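Local coordinates for protein putative glutathionylspermidine synthase (Methylobacillus flagellatus, PDB 3N6X) that probably acts as an ATP-dependent ligase of the circularly permuted ATP-grasp family, perhaps a glutathionylspermidine synthase, although its actual substrates are not established, at residues A[220-225]-A[244-249]; A[271-276]-A[307-312]; A[47-52]-A[181-186]; A[28-33]-A[185-190]. All blocks are in the same frame, centred on the assembly; numbering follows the deposited sequence. Where two conformers were deposited one is given.

Contact 1: A[220-225]-A[244-249]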
loop_
_atom_site.group_PDB
_atom_site.type_symbol
_atom_site.label_atom_id
_atom_site.label_comp_id
_atom_site.label_asym_id
_atom_site.label_seq_id
_atom_site.Cartn_x
_atom_site.Cartn_y
_atom_site.Cartn_z
ATOM N N VAL A 220 -23.043 3.609 5.942
ATOM C CA VAL A 220 -21.596 3.399 6.008
ATOM C C VAL A 220 -20.941 4.519 6.807
ATOM O O VAL A 220 -21.245 5.684 6.587
ATOM C CB VAL A 220 -20.964 3.276 4.585
ATOM C CG1 VAL A 220 -19.482 2.900 4.668
ATOM C CG2 VAL A 220 -21.729 2.279 3.715
ATOM N N VAL A 221 -20.056 4.167 7.747
ATOM C CA VAL A 221 -19.300 5.146 8.531
ATOM C C VAL A 221 -17.800 4.801 8.458
ATOM O O VAL A 221 -17.445 3.674 8.108
ATOM C CB VAL A 221 -19.789 5.257 10.016
ATOM C CG1 VAL A 221 -21.277 5.612 10.099
ATOM C CG2 VAL A 221 -19.479 3.986 10.805
ATOM N N LEU A 222 -16.935 5.769 8.766
ATOM C CA LEU A 222 -15.499 5.531 8.849
ATOM C C LEU A 222 -15.079 5.642 10.326
ATOM O O LEU A 222 -15.156 6.731 10.908
ATOM C CB LEU A 222 -14.706 6.531 7.982
ATOM C CG LEU A 222 -13.236 6.140 7.630
ATOM C CD1 LEU A 222 -12.726 6.971 6.466
ATOM C CD2 LEU A 222 -12.291 6.312 8.831
ATOM N N LEU A 223 -14.671 4.505 10.940
ATOM C CA LEU A 223 -14.218 4.496 12.337
ATOM C C LEU A 223 -12.721 4.873 12.433
ATOM O O LEU A 223 -11.865 4.164 11.910
ATOM C CB LEU A 223 -14.520 3.143 13.001
ATOM C CG LEU A 223 -13.954 2.889 14.397
ATOM C CD1 LEU A 223 -14.605 3.803 15.453
ATOM C CD2 LEU A 223 -14.125 1.432 14.785
ATOM N N THR A 224 -12.438 6.038 13.036
ATOM C CA THR A 224 -11.080 6.567 13.182
ATOM C C THR A 224 -10.598 6.517 14.651
ATOM O O THR A 224 -11.405 6.714 15.571
ATOM C CB THR A 224 -11.002 8.020 12.623
ATOM O OG1 THR A 224 -9.653 8.478 12.693
ATOM C CG2 THR A 224 -11.904 9.008 13.391
ATOM N N PRO A 225 -9.270 6.324 14.898
ATOM C CA PRO A 225 -8.775 6.431 16.282
ATOM C C PRO A 225 -8.844 7.877 16.793
ATOM O O PRO A 225 -8.990 8.097 17.989
ATOM C CB PRO A 225 -7.339 5.923 16.195
ATOM C CG PRO A 225 -6.947 6.094 14.786
ATOM C CD PRO A 225 -8.177 6.054 13.941
ATOM N N ILE A 244 -19.518 10.313 3.949
ATOM C CA ILE A 244 -19.962 9.470 5.062
ATOM C C ILE A 244 -19.466 10.052 6.401
ATOM O O ILE A 244 -18.508 10.833 6.420
ATOM C CB ILE A 244 -19.531 7.978 4.886
ATOM C CG1 ILE A 244 -17.963 7.812 4.955
ATOM C CG2 ILE A 244 -20.144 7.375 3.612
ATOM C CD1 ILE A 244 -17.471 6.380 5.014
ATOM N N GLU A 245 -20.108 9.658 7.513
ATOM C CA GLU A 245 -19.732 10.146 8.848
ATOM C C GLU A 245 -18.380 9.622 9.274
ATOM O O GLU A 245 -18.074 8.441 9.059
ATOM C CB GLU A 245 -20.789 9.745 9.899
ATOM C CG GLU A 245 -22.125 10.439 9.729
ATOM C CD GLU A 245 -22.118 11.944 9.937
ATOM O OE1 GLU A 245 -21.198 12.460 10.617
ATOM O OE2 GLU A 245 -23.051 12.608 9.432
ATOM N N LEU A 246 -17.571 10.499 9.878
ATOM C CA LEU A 246 -16.301 10.162 10.488
ATOM C C LEU A 246 -16.568 9.990 11.983
ATOM O O LEU A 246 -16.949 10.956 12.661
ATOM C CB LEU A 246 -15.285 11.293 10.246
ATOM C CG LEU A 246 -13.858 11.061 10.770
ATOM C CD1 LEU A 246 -13.127 10.044 9.925
ATOM C CD2 LEU A 246 -13.079 12.371 10.802
ATOM N N VAL A 247 -16.465 8.756 12.483
ATOM C CA VAL A 247 -16.780 8.467 13.874
ATOM C C VAL A 247 -15.585 7.938 14.655
ATOM O O VAL A 247 -14.656 7.378 14.077
ATOM C CB VAL A 247 -18.005 7.503 14.008
ATOM C CG1 VAL A 247 -19.284 8.129 13.445
ATOM C CG2 VAL A 247 -17.721 6.139 13.354
ATOM N N GLU A 248 -15.645 8.086 15.985
ATOM C CA GLU A 248 -14.706 7.509 16.941
ATOM C C GLU A 248 -15.487 6.470 17.742
ATOM O O GLU A 248 -16.715 6.422 17.639
ATOM C CB GLU A 248 -14.120 8.601 17.856
ATOM C CG GLU A 248 -13.079 9.449 17.140
ATOM C CD GLU A 248 -12.584 10.678 17.883
ATOM O OE1 GLU A 248 -12.576 10.665 19.136
ATOM O OE2 GLU A 248 -12.145 11.634 17.206
ATOM N N GLY A 249 -14.784 5.601 18.455
ATOM C CA GLY A 249 -15.409 4.514 19.207
ATOM C C GLY A 249 -16.610 4.925 20.045
ATOM O O GLY A 249 -17.680 4.300 19.964
HETATM O O HOH W 1 -22.469 8.044 7.064
HETATM O O HOH W 2 -12.018 5.712 18.147
#
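V220 and I244 begin the contact between two neighbouring parallel strands, 220-223 and 245-247, which helix 232-242 connects as the crossover of a beta-alpha-beta unit. V220 CG1 meets I244 CD1 at 4.0 Å, and a water donates to V220 O while accepting the amide of E245. V221 shares a sheet face with L223 and V247; its CG2 rests 3.8 Å from V247 CG2, the two side chains crossing at about a right angle. L222 spends both backbone polar atoms here: its N reaches E245 O at 2.9 Å in a nearly straight bond (172°), and its O takes the amide of V247. On the other face L222 and L246 lie side by side and point the same way, L222 CD2 4.0 Å from L246 CD1. Helix 232-242 packs against that face through I238 on L222 and Y232 on L246. L223 brings CD1 to the backbone of segment 244-249, 3.5 Å from G249 N. At T224 the backbone N donates to V247 O at 2.8 Å, whereas OG1, anti to the backbone N (chi1 -176°), bonds to H235. The remaining branch, T224 CG2, sits 3.3 Å from V247 O and 3.8 Å from L246 CD1.

Contact 2: A[271-276]-A[307-312]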
loop_
_atom_site.group_PDB
_atom_site.type_symbol
_atom_site.label_atom_id
_atom_site.label_comp_id
_atom_site.label_asym_id
_atom_site.label_seq_id
_atom_site.Cartn_x
_atom_site.Cartn_y
_atom_site.Cartn_z
ATOM N N ASP A 271 -24.515 -0.172 9.202
ATOM C CA ASP A 271 -24.452 -1.471 8.534
ATOM C C ASP A 271 -23.045 -1.880 8.128
ATOM O O ASP A 271 -22.723 -3.074 8.160
ATOM C CB ASP A 271 -25.419 -1.516 7.341
ATOM C CG ASP A 271 -26.847 -1.178 7.752
ATOM O OD1 ASP A 271 -27.435 -1.950 8.558
ATOM O OD2 ASP A 271 -27.342 -0.107 7.343
ATOM N N VAL A 272 -22.212 -0.902 7.724
ATOM C CA VAL A 272 -20.839 -1.159 7.288
ATOM C C VAL A 272 -19.901 -0.159 7.948
ATOM O O VAL A 272 -20.153 1.046 7.900
ATOM C CB VAL A 272 -20.681 -1.136 5.726
ATOM C CG1 VAL A 272 -19.262 -1.528 5.310
ATOM C CG2 VAL A 272 -21.716 -2.032 5.037
ATOM N N ILE A 273 -18.809 -0.654 8.550
ATOM C CA ILE A 273 -17.785 0.208 9.150
ATOM C C ILE A 273 -16.480 0.050 8.383
ATOM O O ILE A 273 -15.909 -1.053 8.336
ATOM C CB ILE A 273 -17.570 -0.094 10.665
ATOM C CG1 ILE A 273 -18.831 0.203 11.493
ATOM C CG2 ILE A 273 -16.350 0.674 11.204
ATOM C CD1 ILE A 273 -18.868 -0.547 12.866
ATOM N N TYR A 274 -16.009 1.139 7.784
ATOM C CA TYR A 274 -14.711 1.168 7.151
ATOM C C TYR A 274 -13.752 1.464 8.285
ATOM O O TYR A 274 -13.722 2.586 8.789
ATOM C CB TYR A 274 -14.685 2.256 6.050
ATOM C CG TYR A 274 -13.328 2.566 5.444
ATOM C CD1 TYR A 274 -12.332 1.594 5.375
ATOM C CD2 TYR A 274 -13.088 3.784 4.820
ATOM C CE1 TYR A 274 -11.079 1.878 4.829
ATOM C CE2 TYR A 274 -11.850 4.070 4.239
ATOM C CZ TYR A 274 -10.844 3.118 4.257
ATOM O OH TYR A 274 -9.617 3.402 3.694
ATOM N N ARG A 275 -13.112 0.412 8.826
ATOM C CA ARG A 275 -12.266 0.593 10.010
ATOM C C ARG A 275 -10.854 1.041 9.691
ATOM O O ARG A 275 -10.163 0.411 8.884
ATOM C CB ARG A 275 -12.288 -0.650 10.954
ATOM C CG ARG A 275 -11.786 -1.943 10.337
ATOM C CD ARG A 275 -10.866 -2.704 11.273
ATOM N NE ARG A 275 -10.305 -3.892 10.624
ATOM C CZ ARG A 275 -9.006 -4.070 10.386
ATOM N NH1 ARG A 275 -8.121 -3.163 10.785
ATOM N NH2 ARG A 275 -8.580 -5.168 9.768
ATOM N N ARG A 276 -10.430 2.150 10.303
ATOM C CA ARG A 276 -9.061 2.626 10.167
ATOM C C ARG A 276 -8.358 2.525 11.527
ATOM O O ARG A 276 -7.479 3.319 11.857
ATOM C CB ARG A 276 -9.005 4.041 9.547
ATOM C CG ARG A 276 -9.452 4.087 8.062
ATOM C CD ARG A 276 -8.519 3.319 7.107
ATOM N NE ARG A 276 -7.181 3.919 7.046
ATOM C CZ ARG A 276 -6.789 4.775 6.111
ATOM N NH1 ARG A 276 -7.606 5.100 5.115
ATOM N NH2 ARG A 276 -5.576 5.306 6.155
ATOM N N VAL A 307 -23.329 -6.587 11.381
ATOM C CA VAL A 307 -22.545 -5.483 10.816
ATOM C C VAL A 307 -21.410 -6.049 9.939
ATOM O O VAL A 307 -21.018 -7.206 10.106
ATOM C CB VAL A 307 -21.992 -4.523 11.951
ATOM C CG1 VAL A 307 -20.761 -5.124 12.661
ATOM C CG2 VAL A 307 -21.682 -3.126 11.407
ATOM N N THR A 308 -20.882 -5.229 9.023
ATOM C CA THR A 308 -19.715 -5.579 8.221
ATOM C C THR A 308 -18.557 -4.673 8.609
ATOM O O THR A 308 -18.729 -3.457 8.667
ATOM C CB THR A 308 -20.003 -5.447 6.716
ATOM O OG1 THR A 308 -21.043 -6.345 6.363
ATOM C CG2 THR A 308 -18.762 -5.755 5.858
ATOM N N LEU A 309 -17.377 -5.270 8.863
ATOM C CA LEU A 309 -16.133 -4.535 9.107
ATOM C C LEU A 309 -15.263 -4.648 7.876
ATOM O O LEU A 309 -15.171 -5.721 7.277
ATOM C CB LEU A 309 -15.383 -5.076 10.346
ATOM C CG LEU A 309 -16.131 -4.953 11.704
ATOM C CD1 LEU A 309 -15.298 -5.507 12.832
ATOM C CD2 LEU A 309 -16.518 -3.515 12.001
ATOM N N ALA A 310 -14.692 -3.537 7.450
ATOM C CA ALA A 310 -13.847 -3.498 6.265
ATOM C C ALA A 310 -12.629 -2.627 6.544
ATOM O O ALA A 310 -12.796 -1.470 6.879
ATOM C CB ALA A 310 -14.634 -2.945 5.083
ATOM N N ASN A 311 -11.404 -3.186 6.500
ATOM C CA ASN A 311 -11.140 -4.600 6.185
ATOM C C ASN A 311 -11.575 -5.517 7.336
ATOM O O ASN A 311 -11.750 -5.062 8.476
ATOM C CB ASN A 311 -9.658 -4.808 5.871
ATOM C CG ASN A 311 -9.211 -4.197 4.560
ATOM O OD1 ASN A 311 -10.007 -3.698 3.760
ATOM N ND2 ASN A 311 -7.931 -4.279 4.283
ATOM N N ALA A 312 -11.827 -6.786 7.017
ATOM C CA ALA A 312 -12.226 -7.785 7.993
ATOM C C ALA A 312 -11.203 -7.894 9.109
ATOM O O ALA A 312 -10.036 -7.546 8.915
ATOM C CB ALA A 312 -12.375 -9.136 7.310
HETATM O O HOH W 3 -9.139 -1.498 7.257
#
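R275 ties the end of strand 272-275 to the chain leaving strand 308-310 by two side-chain bonds to carbonyls: R275 NE to N311 O at 2.8 Å and R275 NH2 to A312 O at 2.9 Å. Both donors stand above the carbonyl planes; A312 O lies in the guanidinium plane, N311 O is tilted from it. NH1 has its own partner in I277 O. The peptide between A310 and N311 is cis, and a water accepts from N311 N while donating to R275 O. An alanine in place of R275 would probably leave the N311 and A312 carbonyls without these donors and the chain after the cis peptide less firmly held. Behind this clamp the strands pair in parallel, as parts of a beta-alpha-beta unit with helix 298-303: T308 N bonds D271 O, I273 N bonds T308 O at 2.8 Å, A310 N bonds I273 O, and R275 N bonds A310 O at 2.7 Å. On one face I273 CB meets L309 CD2 at 3.8 Å; I273 CD1 also reaches V307 CG2, just before the strand. D279 adds a long, weak ion pair; with N311 O, A312 O and I277 O round it, this buried cation is probably stabilised in good part by carbonyl dipoles.

Contact 3: A[47-52]-A[181-186]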
loop_
_atom_site.group_PDB
_atom_site.type_symbol
_atom_site.label_atom_id
_atom_site.label_comp_id
_atom_site.label_asym_id
_atom_site.label_seq_id
_atom_site.Cartn_x
_atom_site.Cartn_y
_atom_site.Cartn_z
ATOM N N GLU A 47 11.803 27.037 -6.548
ATOM C CA GLU A 47 11.445 28.428 -6.790
ATOM C C GLU A 47 10.083 28.505 -7.490
ATOM O O GLU A 47 9.227 29.295 -7.073
ATOM C CB GLU A 47 12.530 29.125 -7.624
ATOM C CG GLU A 47 13.703 29.622 -6.792
ATOM C CD GLU A 47 14.927 30.056 -7.581
ATOM O OE1 GLU A 47 14.761 30.594 -8.701
ATOM O OE2 GLU A 47 16.054 29.895 -7.058
ATOM N N LEU A 48 9.864 27.633 -8.521
ATOM C CA LEU A 48 8.600 27.533 -9.266
ATOM C C LEU A 48 7.447 27.161 -8.310
ATOM O O LEU A 48 6.393 27.802 -8.335
ATOM C CB LEU A 48 8.727 26.474 -10.397
ATOM C CG LEU A 48 7.547 26.385 -11.404
ATOM C CD1 LEU A 48 8.028 25.895 -12.761
ATOM C CD2 LEU A 48 6.438 25.459 -10.889
ATOM N N LEU A 49 7.661 26.131 -7.468
ATOM C CA LEU A 49 6.657 25.656 -6.517
ATOM C C LEU A 49 6.292 26.702 -5.469
ATOM O O LEU A 49 5.129 26.789 -5.075
ATOM C CB LEU A 49 7.099 24.339 -5.863
ATOM C CG LEU A 49 6.982 23.105 -6.767
ATOM C CD1 LEU A 49 7.980 22.034 -6.364
ATOM C CD2 LEU A 49 5.569 22.552 -6.761
ATOM N N PHE A 50 7.261 27.536 -5.057
ATOM C CA PHE A 50 6.980 28.606 -4.099
ATOM C C PHE A 50 6.235 29.777 -4.760
ATOM O O PHE A 50 5.233 30.234 -4.224
ATOM C CB PHE A 50 8.268 29.100 -3.421
ATOM C CG PHE A 50 8.025 30.253 -2.477
ATOM C CD1 PHE A 50 7.437 30.044 -1.234
ATOM C CD2 PHE A 50 8.338 31.555 -2.851
ATOM C CE1 PHE A 50 7.188 31.114 -0.376
ATOM C CE2 PHE A 50 8.079 32.623 -1.995
ATOM C CZ PHE A 50 7.514 32.396 -0.760
ATOM N N ARG A 51 6.750 30.277 -5.910
ATOM C CA ARG A 51 6.158 31.403 -6.648
ATOM C C ARG A 51 4.693 31.143 -7.021
ATOM O O ARG A 51 3.861 32.048 -6.906
ATOM C CB ARG A 51 6.958 31.700 -7.929
ATOM C CG ARG A 51 8.248 32.486 -7.712
ATOM C CD ARG A 51 8.825 32.996 -9.033
ATOM N NE ARG A 51 8.697 32.014 -10.121
ATOM C CZ ARG A 51 9.626 31.111 -10.430
ATOM N NH1 ARG A 51 10.767 31.066 -9.752
ATOM N NH2 ARG A 51 9.422 30.252 -11.420
ATOM N N ARG A 52 4.388 29.913 -7.486
ATOM C CA ARG A 52 3.045 29.544 -7.923
ATOM C C ARG A 52 2.145 29.087 -6.766
ATOM O O ARG A 52 1.042 29.614 -6.613
ATOM C CB ARG A 52 3.098 28.462 -9.022
ATOM C CG ARG A 52 3.720 28.914 -10.342
ATOM C CD ARG A 52 3.464 27.880 -11.419
ATOM N NE ARG A 52 4.321 28.061 -12.592
ATOM C CZ ARG A 52 4.169 27.387 -13.730
ATOM N NH1 ARG A 52 3.186 26.504 -13.862
ATOM N NH2 ARG A 52 4.990 27.605 -14.751
HETATM N N MSE A 181 -2.385 19.084 -12.112
HETATM C CA MSE A 181 -3.412 19.708 -12.946
HETATM C C MSE A 181 -3.459 21.234 -12.700
HETATM O O MSE A 181 -3.692 22.006 -13.634
HETATM C CB MSE A 181 -4.791 19.067 -12.678
HETATM C CG MSE A 181 -5.924 19.674 -13.546
HETATM SE SE MSE A 181 -5.609 19.469 -15.501
HETATM C CE MSE A 181 -6.148 17.616 -15.640
ATOM N N ARG A 182 -3.228 21.659 -11.445
ATOM C CA ARG A 182 -3.230 23.072 -11.070
ATOM C C ARG A 182 -1.980 23.780 -11.643
ATOM O O ARG A 182 -2.098 24.873 -12.188
ATOM C CB ARG A 182 -3.280 23.198 -9.538
ATOM C CG ARG A 182 -3.617 24.575 -9.004
ATOM C CD ARG A 182 -3.608 24.532 -7.483
ATOM N NE ARG A 182 -4.242 25.705 -6.876
ATOM C CZ ARG A 182 -4.246 25.951 -5.569
ATOM N NH1 ARG A 182 -3.649 25.113 -4.728
ATOM N NH2 ARG A 182 -4.846 27.034 -5.093
ATOM N N LEU A 183 -0.799 23.136 -11.552
ATOM C CA LEU A 183 0.446 23.716 -12.051
ATOM C C LEU A 183 0.544 23.679 -13.572
ATOM O O LEU A 183 0.914 24.685 -14.177
ATOM C CB LEU A 183 1.672 22.993 -11.451
ATOM C CG LEU A 183 1.937 23.146 -9.955
ATOM C CD1 LEU A 183 2.985 22.142 -9.497
ATOM C CD2 LEU A 183 2.377 24.563 -9.604
ATOM N N PHE A 184 0.313 22.491 -14.194
ATOM C CA PHE A 184 0.550 22.311 -15.634
ATOM C C PHE A 184 -0.660 21.748 -16.429
ATOM O O PHE A 184 -0.545 20.680 -17.045
ATOM C CB PHE A 184 1.810 21.451 -15.870
ATOM C CG PHE A 184 2.900 21.614 -14.831
ATOM C CD1 PHE A 184 3.708 22.748 -14.818
ATOM C CD2 PHE A 184 3.125 20.631 -13.877
ATOM C CE1 PHE A 184 4.723 22.895 -13.862
ATOM C CE2 PHE A 184 4.146 20.775 -12.928
ATOM C CZ PHE A 184 4.944 21.902 -12.932
ATOM N N PRO A 185 -1.791 22.500 -16.528
ATOM C CA PRO A 185 -2.942 21.988 -17.299
ATOM C C PRO A 185 -2.591 21.617 -18.738
ATOM O O PRO A 185 -3.083 20.610 -19.248
ATOM C CB PRO A 185 -3.961 23.143 -17.232
ATOM C CG PRO A 185 -3.173 24.341 -16.805
ATOM C CD PRO A 185 -2.096 23.813 -15.921
ATOM N N GLU A 186 -1.686 22.384 -19.366
ATOM C CA GLU A 186 -1.264 22.151 -20.754
ATOM C C GLU A 186 -0.615 20.760 -20.971
ATOM O O GLU A 186 -0.727 20.191 -22.057
ATOM C CB GLU A 186 -0.352 23.298 -21.252
ATOM C CG GLU A 186 1.047 23.324 -20.634
ATOM C CD GLU A 186 1.199 23.974 -19.265
ATOM O OE1 GLU A 186 0.172 24.356 -18.655
ATOM O OE2 GLU A 186 2.355 24.099 -18.804
HETATM O O HOH W 4 3.997 26.045 -16.999
#
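R52 reaches from helix 42-53 to the end of helix 170-183, beginning with CB, which lies 4.0 Å from L183 CD2. CG is anti to the carbonyl carbon (chi1 -66°), and the chain then runs extended to NE, with CD passing 3.9 Å from the same L183 methyl. At the tip NH1 comes within 2.9 Å of L183 O, near the guanidinium plane, yet the angle is too poor for a hydrogen bond. NH1 also lies 3.9 Å from F184 CD1. NH2 donates to a water at 2.9 Å, and that water donates in turn to E186 OE2, so arginine and glutamate meet through solvent. L48 CD2, from R52's own helix, lies over one face of the guanidinium, offset toward its rim. Beside the arginine the contact is apolar: L49 CD2 meets L183 CD1 at 3.8 Å, their side chains crossing at about a right angle, and L48 CD2 approaches F184 CE1. L183 CB in turn stands over the centre of the F184 ring, where the chain leaves the helix. The contact thus joins two helices by leucine packing next to an exposed cation, whose charge would probably interact favourably with the carbonyl end of helix 170-183 and, through water, with E186.

Contact 4: A[28-33]-A[185-190]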
loop_
_atom_site.group_PDB
_atom_site.type_symbol
_atom_site.label_atom_id
_atom_site.label_comp_id
_atom_site.label_asym_id
_atom_site.label_seq_id
_atom_site.Cartn_x
_atom_site.Cartn_y
_atom_site.Cartn_z
ATOM N N ALA A 28 9.407 15.472 -22.676
ATOM C CA ALA A 28 10.700 16.089 -23.006
ATOM C C ALA A 28 10.493 17.335 -23.891
ATOM O O ALA A 28 11.130 18.367 -23.659
ATOM C CB ALA A 28 11.586 15.084 -23.721
ATOM N N ALA A 29 9.557 17.240 -24.871
ATOM C CA ALA A 29 9.186 18.345 -25.758
ATOM C C ALA A 29 8.636 19.514 -24.936
ATOM O O ALA A 29 9.195 20.614 -24.988
ATOM C CB ALA A 29 8.146 17.878 -26.771
ATOM N N TRP A 30 7.594 19.254 -24.109
ATOM C CA TRP A 30 7.005 20.256 -23.222
ATOM C C TRP A 30 8.079 20.904 -22.339
ATOM O O TRP A 30 8.068 22.125 -22.151
ATOM C CB TRP A 30 5.908 19.621 -22.346
ATOM C CG TRP A 30 5.406 20.523 -21.257
ATOM C CD1 TRP A 30 4.415 21.453 -21.353
ATOM C CD2 TRP A 30 5.878 20.579 -19.901
ATOM N NE1 TRP A 30 4.235 22.083 -20.143
ATOM C CE2 TRP A 30 5.118 21.563 -19.232
ATOM C CE3 TRP A 30 6.849 19.866 -19.175
ATOM C CZ2 TRP A 30 5.307 21.864 -17.879
ATOM C CZ3 TRP A 30 7.047 20.176 -17.840
ATOM C CH2 TRP A 30 6.276 21.159 -17.203
ATOM N N LEU A 31 9.008 20.079 -21.800
ATOM C CA LEU A 31 10.082 20.530 -20.910
ATOM C C LEU A 31 11.031 21.519 -21.607
ATOM O O LEU A 31 11.474 22.485 -20.977
ATOM C CB LEU A 31 10.848 19.315 -20.348
ATOM C CG LEU A 31 11.648 19.525 -19.044
ATOM C CD1 LEU A 31 10.735 19.872 -17.862
ATOM C CD2 LEU A 31 12.459 18.292 -18.716
ATOM N N GLN A 32 11.288 21.319 -22.919
ATOM C CA GLN A 32 12.136 22.224 -23.707
ATOM C C GLN A 32 11.455 23.579 -23.934
ATOM O O GLN A 32 12.110 24.614 -23.838
ATOM C CB GLN A 32 12.528 21.584 -25.046
ATOM C CG GLN A 32 13.908 20.936 -25.012
ATOM C CD GLN A 32 14.264 20.286 -26.324
ATOM O OE1 GLN A 32 14.147 19.069 -26.492
ATOM N NE2 GLN A 32 14.738 21.082 -27.274
ATOM N N ASP A 33 10.132 23.571 -24.186
ATOM C CA ASP A 33 9.349 24.789 -24.427
ATOM C C ASP A 33 9.147 25.634 -23.146
ATOM O O ASP A 33 8.742 26.797 -23.248
ATOM C CB ASP A 33 7.981 24.439 -25.061
ATOM C CG ASP A 33 8.048 23.610 -26.342
ATOM O OD1 ASP A 33 9.154 23.117 -26.678
ATOM O OD2 ASP A 33 6.987 23.417 -26.981
ATOM N N PRO A 185 -1.791 22.500 -16.528
ATOM C CA PRO A 185 -2.942 21.988 -17.299
ATOM C C PRO A 185 -2.591 21.617 -18.738
ATOM O O PRO A 185 -3.083 20.610 -19.248
ATOM C CB PRO A 185 -3.961 23.143 -17.232
ATOM C CG PRO A 185 -3.173 24.341 -16.805
ATOM C CD PRO A 185 -2.096 23.813 -15.921
ATOM N N GLU A 186 -1.686 22.384 -19.366
ATOM C CA GLU A 186 -1.264 22.151 -20.754
ATOM C C GLU A 186 -0.615 20.760 -20.971
ATOM O O GLU A 186 -0.727 20.191 -22.057
ATOM C CB GLU A 186 -0.352 23.298 -21.252
ATOM C CG GLU A 186 1.047 23.324 -20.634
ATOM C CD GLU A 186 1.199 23.974 -19.265
ATOM O OE1 GLU A 186 0.172 24.356 -18.655
ATOM O OE2 GLU A 186 2.355 24.099 -18.804
ATOM N N LEU A 187 0.024 20.206 -19.919
ATOM C CA LEU A 187 0.673 18.889 -19.952
ATOM C C LEU A 187 -0.375 17.771 -20.066
ATOM O O LEU A 187 -0.154 16.780 -20.761
ATOM C CB LEU A 187 1.513 18.715 -18.679
ATOM C CG LEU A 187 2.774 17.860 -18.744
ATOM C CD1 LEU A 187 3.403 17.870 -20.113
ATOM C CD2 LEU A 187 3.761 18.298 -17.686
ATOM N N PHE A 188 -1.529 17.966 -19.436
ATOM C CA PHE A 188 -2.631 17.010 -19.477
ATOM C C PHE A 188 -3.356 17.026 -20.824
ATOM O O PHE A 188 -4.131 16.107 -21.126
ATOM C CB PHE A 188 -3.594 17.238 -18.299
ATOM C CG PHE A 188 -3.006 16.780 -16.985
ATOM C CD1 PHE A 188 -2.137 17.602 -16.266
ATOM C CD2 PHE A 188 -3.258 15.501 -16.499
ATOM C CE1 PHE A 188 -1.566 17.164 -15.067
ATOM C CE2 PHE A 188 -2.689 15.067 -15.297
ATOM C CZ PHE A 188 -1.857 15.902 -14.583
ATOM N N ARG A 189 -3.091 18.061 -21.646
ATOM C CA ARG A 189 -3.649 18.160 -22.991
ATOM C C ARG A 189 -2.802 17.281 -23.930
ATOM O O ARG A 189 -3.343 16.645 -24.833
ATOM C CB ARG A 189 -3.652 19.634 -23.463
ATOM C CG ARG A 189 -4.400 19.891 -24.782
ATOM C CD ARG A 189 -4.299 21.356 -25.214
ATOM N NE ARG A 189 -2.907 21.769 -25.406
ATOM C CZ ARG A 189 -2.338 22.796 -24.784
ATOM N NH1 ARG A 189 -3.050 23.568 -23.973
ATOM N NH2 ARG A 189 -1.057 23.076 -24.989
ATOM N N ARG A 190 -1.470 17.219 -23.674
ATOM C CA ARG A 190 -0.498 16.446 -24.469
ATOM C C ARG A 190 -0.499 14.941 -24.179
ATOM O O ARG A 190 -0.072 14.168 -25.035
ATOM C CB ARG A 190 0.916 17.016 -24.303
ATOM C CG ARG A 190 1.020 18.503 -24.663
ATOM C CD ARG A 190 2.355 19.095 -24.269
ATOM N NE ARG A 190 3.349 18.902 -25.322
ATOM C CZ ARG A 190 4.130 19.865 -25.794
ATOM N NH1 ARG A 190 4.055 21.094 -25.297
ATOM N NH2 ARG A 190 4.998 19.606 -26.760
#
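W30 is the part of helix 25-33 that L187 of helix 185-190 packs against, and around its indole the contact is tight. L187 straddles one face with its two methyls: CD2 makes a CH-pi contact 3.6 Å from the centroid of the W30 six-membered ring, almost exactly on the ring normal, and CD1 sits 3.5 Å from W30 CG. At the indole edge W30 NE1 donates to E186 OE2 at 3.1 Å, with an angle of 158° and the oxygen in the ring plane. The carboxylate is met on its anti side and turned out of the plane of the ring. E186 CG, placed between the backbone N and the carbonyl carbon (chi1 71°), lies 3.5 Å from W30 NE1. An alanine in place of W30 would probably leave the L187 methyls facing a gap and E186 without its indole donor.

The other side is looser and more polar. R190 lays one guanidinium face over W30 CA, and its NH2 touches A29 CB at 3.6 Å. D33 OD2 stays 4.1 Å from R190 NH1, beyond a salt bridge, and D33 is poorly ordered; the firmer partner of R190 is E26, which holds NE in a salt bridge.

Segments 28-33 and 185-190 run roughly antiparallel (148°), their axes 11.0 Å apart at closest, a separation filled by W30 from one side and by L187, E186 and R190 from the other. F184 meets W30 edge-to-face, L187 also packs on W470 of strand 464-471, and F188 turns to helix 170-183.

How the contacts relate
Contacts 1 and 2 belong to one sheet, whose adjacent strands 220-223 and 268-275 join them by backbone bonds; their centres are 10 Å apart. Both rest on parallel strand pairing, and each also has bridging water, two in contact 1 and one in contact 2; but contact 2 is wholly buried and adds an arginine clamp, whereas contact 1 is partly buried. Contacts 3 and 4 lie farther from the chain's centre, at least about 22 Å from the sheet pair by nearest atoms. They share P185 and E186, and there side chains replace backbone bonding: leucine and aromatic packing, with arginines at the margins. E186 serves both, through water in contact 3 and directly in contact 4.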